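Local structure of D-methionine-binding lipoprotein MetQ (Escherichia coli, 4YAH) at residues A[39-44]-A[205-210]; A[122-127]-A[152-157]; A[74-79]-A[101-106]. The protein captures methionine as the substrate-binding lipoprotein of an ATP-driven methionine permease, handing its ligand to a membrane transporter. One frame throughout, in Å; residues are numbered along the deposited sequence.

Interaction 1 (A[39-44]-A[205-210])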
loop_
_atom_site.group_PDB
_atom_site.type_symbol
_atom_site.label_atom_id
_atom_site.label_comp_id
_atom_site.label_asym_id
_atom_site.label_seq_id
_atom_site.Cartn_x
_atom_site.Cartn_y
_atom_site.Cartn_z
ATOM N N VAL A 39 2.645 -10.293 3.445
ATOM C CA VAL A 39 2.057 -11.546 2.995
ATOM C C VAL A 39 0.903 -11.295 2.047
ATOM O O VAL A 39 0.241 -10.267 2.116
ATOM C CB VAL A 39 1.554 -12.411 4.173
ATOM C CG1 VAL A 39 2.677 -12.771 5.061
ATOM C CG2 VAL A 39 0.519 -11.685 4.978
ATOM N N GLY A 40 0.687 -12.244 1.149
ATOM C CA GLY A 40 -0.364 -12.128 0.158
ATOM C C GLY A 40 0.261 -11.919 -1.197
ATOM O O GLY A 40 1.380 -12.376 -1.455
ATOM N N ALA A 41 -0.446 -11.201 -2.051
ATOM C CA ALA A 41 -0.039 -11.069 -3.428
ATOM C C ALA A 41 1.289 -10.327 -3.533
ATOM O O ALA A 41 2.045 -10.576 -4.462
ATOM C CB ALA A 41 -1.097 -10.366 -4.225
ATOM N N GLU A 42 1.576 -9.424 -2.597
ATOM C CA GLU A 42 2.842 -8.684 -2.669
ATOM C C GLU A 42 4.009 -9.637 -2.407
ATOM O O GLU A 42 5.068 -9.516 -3.024
ATOM C CB GLU A 42 2.872 -7.500 -1.693
ATOM C CG GLU A 42 1.923 -6.364 -2.136
ATOM C CD GLU A 42 2.022 -5.089 -1.313
ATOM O OE1 GLU A 42 1.075 -4.271 -1.374
ATOM O OE2 GLU A 42 3.028 -4.876 -0.620
ATOM N N GLN A 43 3.820 -10.598 -1.513
ATOM C CA GLN A 43 4.840 -11.618 -1.289
ATOM C C GLN A 43 5.053 -12.448 -2.551
ATOM O O GLN A 43 6.186 -12.783 -2.889
ATOM C CB GLN A 43 4.463 -12.530 -0.124
ATOM C CG GLN A 43 5.516 -13.597 0.156
ATOM C CD GLN A 43 5.061 -14.623 1.167
ATOM O OE1 GLN A 43 4.058 -14.436 1.854
ATOM N NE2 GLN A 43 5.798 -15.722 1.260
ATOM N N GLN A 44 3.969 -12.786 -3.243
ATOM C CA GLN A 44 4.086 -13.556 -4.477
ATOM C C GLN A 44 4.944 -12.807 -5.496
ATOM O O GLN A 44 5.779 -13.401 -6.161
ATOM C CB GLN A 44 2.717 -13.851 -5.081
ATOM C CG GLN A 44 1.809 -14.692 -4.214
ATOM C CD GLN A 44 0.419 -14.792 -4.813
ATOM O OE1 GLN A 44 0.272 -15.013 -6.020
ATOM N NE2 GLN A 44 -0.607 -14.594 -3.986
ATOM N N TYR A 205 -3.989 -5.745 1.247
ATOM C CA TYR A 205 -4.870 -6.539 2.092
ATOM C C TYR A 205 -6.138 -6.983 1.366
ATOM O O TYR A 205 -6.613 -8.085 1.619
ATOM C CB TYR A 205 -5.173 -5.748 3.371
ATOM C CG TYR A 205 -3.898 -5.400 4.133
ATOM C CD1 TYR A 205 -3.427 -4.096 4.189
ATOM C CD2 TYR A 205 -3.172 -6.394 4.785
ATOM C CE1 TYR A 205 -2.249 -3.784 4.864
ATOM C CE2 TYR A 205 -1.985 -6.094 5.468
ATOM C CZ TYR A 205 -1.542 -4.783 5.502
ATOM O OH TYR A 205 -0.379 -4.463 6.186
ATOM N N ALA A 206 -6.663 -6.172 0.444
ATOM C CA ALA A 206 -7.791 -6.603 -0.394
ATOM C C ALA A 206 -7.457 -7.893 -1.136
ATOM O O ALA A 206 -8.287 -8.799 -1.267
ATOM C CB ALA A 206 -8.156 -5.519 -1.382
ATOM N N SER A 207 -6.215 -7.998 -1.590
ATOM C CA SER A 207 -5.797 -9.162 -2.360
ATOM C C SER A 207 -5.747 -10.434 -1.494
ATOM O O SER A 207 -5.821 -11.538 -2.016
ATOM C CB SER A 207 -4.430 -8.919 -2.998
ATOM O OG SER A 207 -3.422 -8.949 -2.012
ATOM N N GLN A 208 -5.616 -10.279 -0.182
ATOM C CA GLN A 208 -5.589 -11.433 0.715
ATOM C C GLN A 208 -6.913 -12.189 0.724
ATOM O O GLN A 208 -6.925 -13.390 0.975
ATOM C CB GLN A 208 -5.236 -11.003 2.133
ATOM C CG GLN A 208 -3.812 -10.453 2.263
ATOM C CD GLN A 208 -3.481 -10.039 3.677
ATOM O OE1 GLN A 208 -4.348 -10.018 4.547
ATOM N NE2 GLN A 208 -2.227 -9.681 3.911
ATOM N N ILE A 209 -8.022 -11.494 0.468
ATOM C CA ILE A 209 -9.316 -12.164 0.358
ATOM C C ILE A 209 -9.851 -12.141 -1.079
ATOM O O ILE A 209 -11.059 -12.252 -1.319
ATOM C CB ILE A 209 -10.335 -11.548 1.325
ATOM C CG1 ILE A 209 -10.450 -10.051 1.111
ATOM C CG2 ILE A 209 -9.897 -11.845 2.754
ATOM C CD1 ILE A 209 -11.715 -9.449 1.721
ATOM N N GLY A 210 -8.932 -12.023 -2.032
ATOM C CA GLY A 210 -9.250 -12.266 -3.428
ATOM C C GLY A 210 -9.989 -11.140 -4.128
ATOM O O GLY A 210 -10.637 -11.358 -5.154
#
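Q208 reaches V39 through its amide, and S207 meets A41 through its hydroxymethyl group; together these pairs join the two lobes of a periplasmic-binding-protein fold beside the methionine cleft. V39 follows strand 32-38 and G40 is the N-cap residue of helix 41-57, whereas S207 and Q208 follow helix 203-206 of the other lobe. With CG anti to the carbonyl carbon (chi1 -66°) and CD continuing the extended chain, Q208 is stretched far enough for NE2 to donate to V39 O at 3.1 Å, the N-H pointing within 21° of straight. The oxygen lies near the plane of the Q208 amide, but the donor comes from well above the carbonyl plane of V39. The same NE2 is also bonded to N67, while OE1 lies in plane at the edge of the Y205 ring, so the amide is steadied from more than one direction. V39 CG2 packs 3.6 Å from Q208 NE2, its methyl flanking the bond. At G40 the chain leaves no room for a side chain: a beta carbon would come 3.1 Å from Q208 CG and press on V39 O as well. A41 CB sits 3.5 Å from S207 OG and 3.8 Å from S207 CB. That hydroxyl, turned between its backbone N and carbonyl carbon (chi1 72°), binds back to the T204 carbonyl, so it faces A41 as a packing atom and not as a partner. E42, one residue further, links by OE1 to T204 and weakly to the methionine nitrogen. Between these two segments, one fairly straight amide bond and a small methyl contact make a slender bridge, consistent with a cleft that must open and close around its ligand.

Interaction 2 (A[122-127]-A[152-157])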
loop_
_atom_site.group_PDB
_atom_site.type_symbol
_atom_site.label_atom_id
_atom_site.label_comp_id
_atom_site.label_asym_id
_atom_site.label_seq_id
_atom_site.Cartn_x
_atom_site.Cartn_y
_atom_site.Cartn_z
ATOM N N LYS A 122 -23.627 -2.597 -3.971
ATOM C CA LYS A 122 -22.931 -2.702 -5.247
ATOM C C LYS A 122 -22.685 -1.326 -5.854
ATOM O O LYS A 122 -21.936 -1.191 -6.808
ATOM C CB LYS A 122 -23.729 -3.561 -6.228
ATOM C CG LYS A 122 -23.458 -5.066 -6.134
ATOM C CD LYS A 122 -24.703 -5.865 -5.772
ATOM C CE LYS A 122 -25.853 -5.655 -6.758
ATOM N NZ LYS A 122 -26.970 -6.629 -6.551
ATOM N N SER A 123 -23.344 -0.313 -5.301
ATOM C CA SER A 123 -23.283 1.033 -5.858
ATOM C C SER A 123 -23.520 2.066 -4.777
ATOM O O SER A 123 -24.193 1.782 -3.774
ATOM C CB SER A 123 -24.331 1.188 -6.968
ATOM O OG SER A 123 -24.831 2.505 -7.013
ATOM N N LEU A 124 -23.022 3.277 -4.993
ATOM C CA LEU A 124 -23.236 4.346 -4.030
ATOM C C LEU A 124 -24.709 4.742 -3.977
ATOM O O LEU A 124 -25.141 5.358 -3.011
ATOM C CB LEU A 124 -22.367 5.560 -4.355
ATOM C CG LEU A 124 -20.859 5.291 -4.205
ATOM C CD1 LEU A 124 -20.049 6.548 -4.488
ATOM C CD2 LEU A 124 -20.513 4.713 -2.820
ATOM N N ASP A 125 -25.477 4.354 -4.994
ATOM C CA ASP A 125 -26.936 4.570 -4.974
ATOM C C ASP A 125 -27.577 3.910 -3.766
ATOM O O ASP A 125 -28.649 4.325 -3.317
ATOM C CB ASP A 125 -27.602 4.001 -6.225
ATOM C CG ASP A 125 -27.318 4.810 -7.472
ATOM O OD1 ASP A 125 -26.792 5.937 -7.359
ATOM O OD2 ASP A 125 -27.637 4.308 -8.573
ATOM N N GLU A 126 -26.941 2.844 -3.274
ATOM C CA GLU A 126 -27.482 2.054 -2.170
ATOM C C GLU A 126 -26.945 2.447 -0.800
ATOM O O GLU A 126 -27.324 1.852 0.208
ATOM C CB GLU A 126 -27.171 0.573 -2.356
ATOM C CG GLU A 126 -27.606 -0.082 -3.642
ATOM C CD GLU A 126 -26.956 -1.466 -3.779
ATOM O OE1 GLU A 126 -27.240 -2.355 -2.944
ATOM O OE2 GLU A 126 -26.133 -1.667 -4.692
ATOM N N LEU A 127 -26.037 3.410 -0.752
ATOM C CA LEU A 127 -25.410 3.769 0.512
ATOM C C LEU A 127 -26.380 4.555 1.398
ATOM O O LEU A 127 -26.715 5.705 1.114
ATOM C CB LEU A 127 -24.128 4.569 0.260
ATOM C CG LEU A 127 -23.239 4.855 1.464
ATOM C CD1 LEU A 127 -22.709 3.554 2.078
ATOM C CD2 LEU A 127 -22.091 5.739 1.050
ATOM N N VAL A 152 -15.280 10.916 -5.277
ATOM C CA VAL A 152 -16.522 10.282 -5.721
ATOM C C VAL A 152 -17.749 11.017 -5.184
ATOM O O VAL A 152 -18.880 10.567 -5.379
ATOM C CB VAL A 152 -16.550 8.781 -5.320
ATOM C CG1 VAL A 152 -15.339 8.085 -5.909
ATOM C CG2 VAL A 152 -16.583 8.594 -3.802
ATOM N N GLY A 153 -17.524 12.144 -4.511
ATOM C CA GLY A 153 -18.601 13.067 -4.160
ATOM C C GLY A 153 -19.364 12.806 -2.867
ATOM O O GLY A 153 -20.406 13.426 -2.618
ATOM N N LEU A 154 -18.860 11.899 -2.037
ATOM C CA LEU A 154 -19.547 11.556 -0.805
ATOM C C LEU A 154 -19.325 12.609 0.274
ATOM O O LEU A 154 -20.205 12.855 1.100
ATOM C CB LEU A 154 -19.095 10.191 -0.312
ATOM C CG LEU A 154 -19.568 9.013 -1.165
ATOM C CD1 LEU A 154 -18.890 7.738 -0.735
ATOM C CD2 LEU A 154 -21.071 8.834 -1.055
ATOM N N ILE A 155 -18.162 13.247 0.247
ATOM C CA ILE A 155 -17.818 14.258 1.232
ATOM C C ILE A 155 -17.096 15.409 0.551
ATOM O O ILE A 155 -16.625 15.285 -0.587
ATOM C CB ILE A 155 -16.904 13.702 2.353
ATOM C CG1 ILE A 155 -15.581 13.210 1.758
ATOM C CG2 ILE A 155 -17.600 12.602 3.107
ATOM C CD1 ILE A 155 -14.601 12.648 2.785
ATOM N N LYS A 156 -16.991 16.529 1.254
ATOM C CA LYS A 156 -16.122 17.608 0.828
ATOM C C LYS A 156 -15.199 17.966 1.974
ATOM O O LYS A 156 -15.615 17.994 3.137
ATOM C CB LYS A 156 -16.923 18.833 0.370
ATOM C CG LYS A 156 -16.042 19.941 -0.211
ATOM C CD LYS A 156 -16.869 21.069 -0.812
ATOM C CE LYS A 156 -16.113 22.392 -0.768
ATOM N NZ LYS A 156 -14.655 22.251 -1.084
ATOM N N LEU A 157 -13.946 18.218 1.628
ATOM C CA LEU A 157 -12.917 18.576 2.587
ATOM C C LEU A 157 -12.555 20.056 2.519
ATOM O O LEU A 157 -12.712 20.707 1.478
ATOM C CB LEU A 157 -11.657 17.762 2.346
ATOM C CG LEU A 157 -11.818 16.245 2.358
ATOM C CD1 LEU A 157 -10.534 15.646 1.852
ATOM C CD2 LEU A 157 -12.154 15.763 3.757
#
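A small leucine-rich cluster at the far side of one lobe holds the short 3-10 turn at 124-126 against the Schellman end of helix 139-151, which closes at G153 with positive phi. The turn is itself begun by an ST turn, in which S123 OG accepts from D125 N at 2.8 Å, and K122 N reaches over to E126 OE2; these bonds within 122-127 shape the loop from which L124 and L127 emerge on the same side. L154 is the knot of the cluster. Its chi1 of -70° aims the branch at the turn, and chi2 near 171° sends CD1 mainly to L124 and CD2 to L127: CD1 lies 4.0 Å from L124 CD2, and CD2 lies 3.9 Å from L127 CD2. L124 is shared in turn, because its other methyl, CD1, also meets V152 CG2 at 4.1 Å, the two side chains crossing at about a right angle. Around this core L124 and V152 both rest on F219 of strand 219-220, L127 on I121 and L177, and L154 on L149 of the helix. An alanine at L154 is likely to open a gap facing both L124 and L127, whose methyls would lose their shared partner and be left freer to turn. Between the two segments the contacts are methyl to methyl at van der Waals distance, without polar pairing, so the loop and the helix end are joined by apolar packing that depends on shape and on the exclusion of water.

Interaction 3 (A[74-79]-A[101-106])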
loop_
_atom_site.group_PDB
_atom_site.type_symbol
_atom_site.label_atom_id
_atom_site.label_comp_id
_atom_site.label_asym_id
_atom_site.label_seq_id
_atom_site.Cartn_x
_atom_site.Cartn_y
_atom_site.Cartn_z
ATOM N N GLU A 74 10.448 -0.868 11.566
ATOM C CA GLU A 74 11.169 -1.141 12.821
ATOM C C GLU A 74 12.289 -2.144 12.586
ATOM O O GLU A 74 13.424 -1.954 13.040
ATOM C CB GLU A 74 10.224 -1.683 13.899
ATOM C CG GLU A 74 9.127 -0.712 14.317
ATOM C CD GLU A 74 8.397 -1.140 15.591
ATOM O OE1 GLU A 74 8.683 -2.246 16.113
ATOM O OE2 GLU A 74 7.544 -0.359 16.074
ATOM N N ALA A 75 11.962 -3.205 11.862
ATOM C CA ALA A 75 12.907 -4.274 11.579
ATOM C C ALA A 75 14.086 -3.735 10.783
ATOM O O ALA A 75 15.234 -4.062 11.040
ATOM C CB ALA A 75 12.211 -5.390 10.821
ATOM N N LEU A 76 13.787 -2.907 9.801
ATOM C CA LEU A 76 14.820 -2.304 8.971
ATOM C C LEU A 76 15.719 -1.387 9.787
ATOM O O LEU A 76 16.936 -1.469 9.692
ATOM C CB LEU A 76 14.175 -1.525 7.826
ATOM C CG LEU A 76 15.116 -0.769 6.903
ATOM C CD1 LEU A 76 16.150 -1.700 6.290
ATOM C CD2 LEU A 76 14.329 -0.046 5.824
ATOM N N SER A 77 15.111 -0.512 10.581
ATOM C CA SER A 77 15.844 0.456 11.389
ATOM C C SER A 77 16.792 -0.246 12.361
ATOM O O SER A 77 17.928 0.188 12.569
ATOM C CB SER A 77 14.875 1.338 12.164
ATOM O OG SER A 77 15.588 2.255 12.968
ATOM N N LYS A 78 16.313 -1.343 12.940
ATOM C CA LYS A 78 17.088 -2.090 13.928
ATOM C C LYS A 78 18.151 -2.982 13.305
ATOM O O LYS A 78 18.978 -3.565 14.020
ATOM C CB LYS A 78 16.148 -2.935 14.773
ATOM C CG LYS A 78 15.499 -2.166 15.909
ATOM C CD LYS A 78 14.129 -2.739 16.282
ATOM C CE LYS A 78 14.145 -4.252 16.463
ATOM N NZ LYS A 78 12.795 -4.756 16.854
ATOM N N GLY A 79 18.121 -3.110 11.985
ATOM C CA GLY A 79 19.084 -3.926 11.270
ATOM C C GLY A 79 18.701 -5.390 11.154
ATOM O O GLY A 79 19.521 -6.202 10.740
ATOM N N TYR A 101 13.258 7.529 12.117
ATOM C CA TYR A 101 14.140 6.628 11.365
ATOM C C TYR A 101 14.981 7.385 10.342
ATOM O O TYR A 101 14.594 8.461 9.891
ATOM C CB TYR A 101 13.347 5.572 10.598
ATOM C CG TYR A 101 12.391 4.733 11.379
ATOM C CD1 TYR A 101 12.756 4.158 12.586
ATOM C CD2 TYR A 101 11.111 4.486 10.881
ATOM C CE1 TYR A 101 11.868 3.354 13.288
ATOM C CE2 TYR A 101 10.216 3.690 11.574
ATOM C CZ TYR A 101 10.607 3.125 12.773
ATOM O OH TYR A 101 9.731 2.339 13.475
ATOM N N LYS A 102 16.116 6.796 9.962
ATOM C CA LYS A 102 16.921 7.318 8.858
ATOM C C LYS A 102 16.874 6.332 7.692
ATOM O O LYS A 102 17.792 5.543 7.464
ATOM C CB LYS A 102 18.363 7.579 9.322
ATOM C CG LYS A 102 18.461 8.657 10.407
ATOM C CD LYS A 102 17.865 9.987 9.948
ATOM C CE LYS A 102 18.091 11.096 10.965
ATOM N NZ LYS A 102 19.534 11.419 11.147
ATOM N N LEU A 103 15.757 6.374 6.973
ATOM C CA LEU A 103 15.516 5.470 5.866
ATOM C C LEU A 103 15.411 6.252 4.594
ATOM O O LEU A 103 15.019 7.419 4.614
ATOM C CB LEU A 103 14.227 4.684 6.054
ATOM C CG LEU A 103 14.001 4.048 7.413
ATOM C CD1 LEU A 103 12.672 3.321 7.440
ATOM C CD2 LEU A 103 15.122 3.091 7.768
ATOM N N VAL A 104 15.707 5.581 3.491
ATOM C CA VAL A 104 15.665 6.204 2.183
ATOM C C VAL A 104 15.178 5.238 1.112
ATOM O O VAL A 104 15.368 4.013 1.205
ATOM C CB VAL A 104 17.043 6.756 1.766
ATOM C CG1 VAL A 104 17.506 7.840 2.734
ATOM C CG2 VAL A 104 18.062 5.651 1.680
ATOM N N ALA A 105 14.528 5.812 0.099
ATOM C CA ALA A 105 14.066 5.055 -1.048
ATOM C C ALA A 105 15.212 4.801 -2.008
ATOM O O ALA A 105 15.967 5.718 -2.326
ATOM C CB ALA A 105 12.952 5.813 -1.759
ATOM N N VAL A 106 15.322 3.569 -2.489
ATOM C CA VAL A 106 16.352 3.200 -3.442
ATOM C C VAL A 106 15.762 2.707 -4.750
ATOM O O VAL A 106 16.484 2.280 -5.646
ATOM C CB VAL A 106 17.310 2.112 -2.864
ATOM C CG1 VAL A 106 18.064 2.668 -1.649
ATOM C CG2 VAL A 106 16.560 0.834 -2.495
HETATM O O HOH W 1 16.831 4.241 11.351
#
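Y101 lays its ring beside the helix 71-78, with CD1 3.4 Å from S77 OG, in the first, N-terminal lobe of this type II periplasmic-binding-protein fold, where a helix packs along one side of a mixed beta sheet. Starting out with CG beside the backbone N (chi1 -55°), the tyrosine is carried across the helix so that S77 CB also lies 3.6 Å from CD1 and the phenol end arrives at E74. There the hydroxyl OH approaches E74 CG at 3.2 Å, a close carbon-oxygen contact against the aliphatic part of the glutamate. The carboxylate and ring planes are turned 68° apart, and E74 OE2 forms a salt bridge with R99, the last residue of helix 89-99. The step to K102 changes the kind of contact: its lysine side chain leads away, while its backbone N donates to a water at 3.0 Å. That water stands 2.8 Å from S77 OG, so one serine hydroxyl both borders the ring and joins the water bridge. L103 opens strand 103-111 and turns inward again. Tip to tip, L103 CD2 meets L76 CD2 at 3.8 Å. L103 also touches L92 and L96 of helix 89-99 and V232 of strand 229-234. V104 then points away from the helix, and its backbone pairs with T233, as that of V106 does with I231, which carries the strand into the sheet. The leucine that received L103 has a second role, since L76 O accepts from G79 N at 3.1 Å and also from R234 NH1.

Read from the N terminus, interaction 1 starts earliest, at 39-44, and closes last, at 205-210, spanning a long loop that holds both other contacts. Interaction 3 is nested within it and closes first, tying helix 71-78 to the start of strand 103-111 within one lobe. Interaction 2 follows in series, in the other lobe, where it joins a turn after strand 115-117 to the end of helix 139-151. Interactions 2 and 3 lie on opposite sides of the chain's centre, their centres about 38 Å apart. Each lies within a single lobe, while interaction 1 connects the lobes near the bound methionine; none of the three touches another.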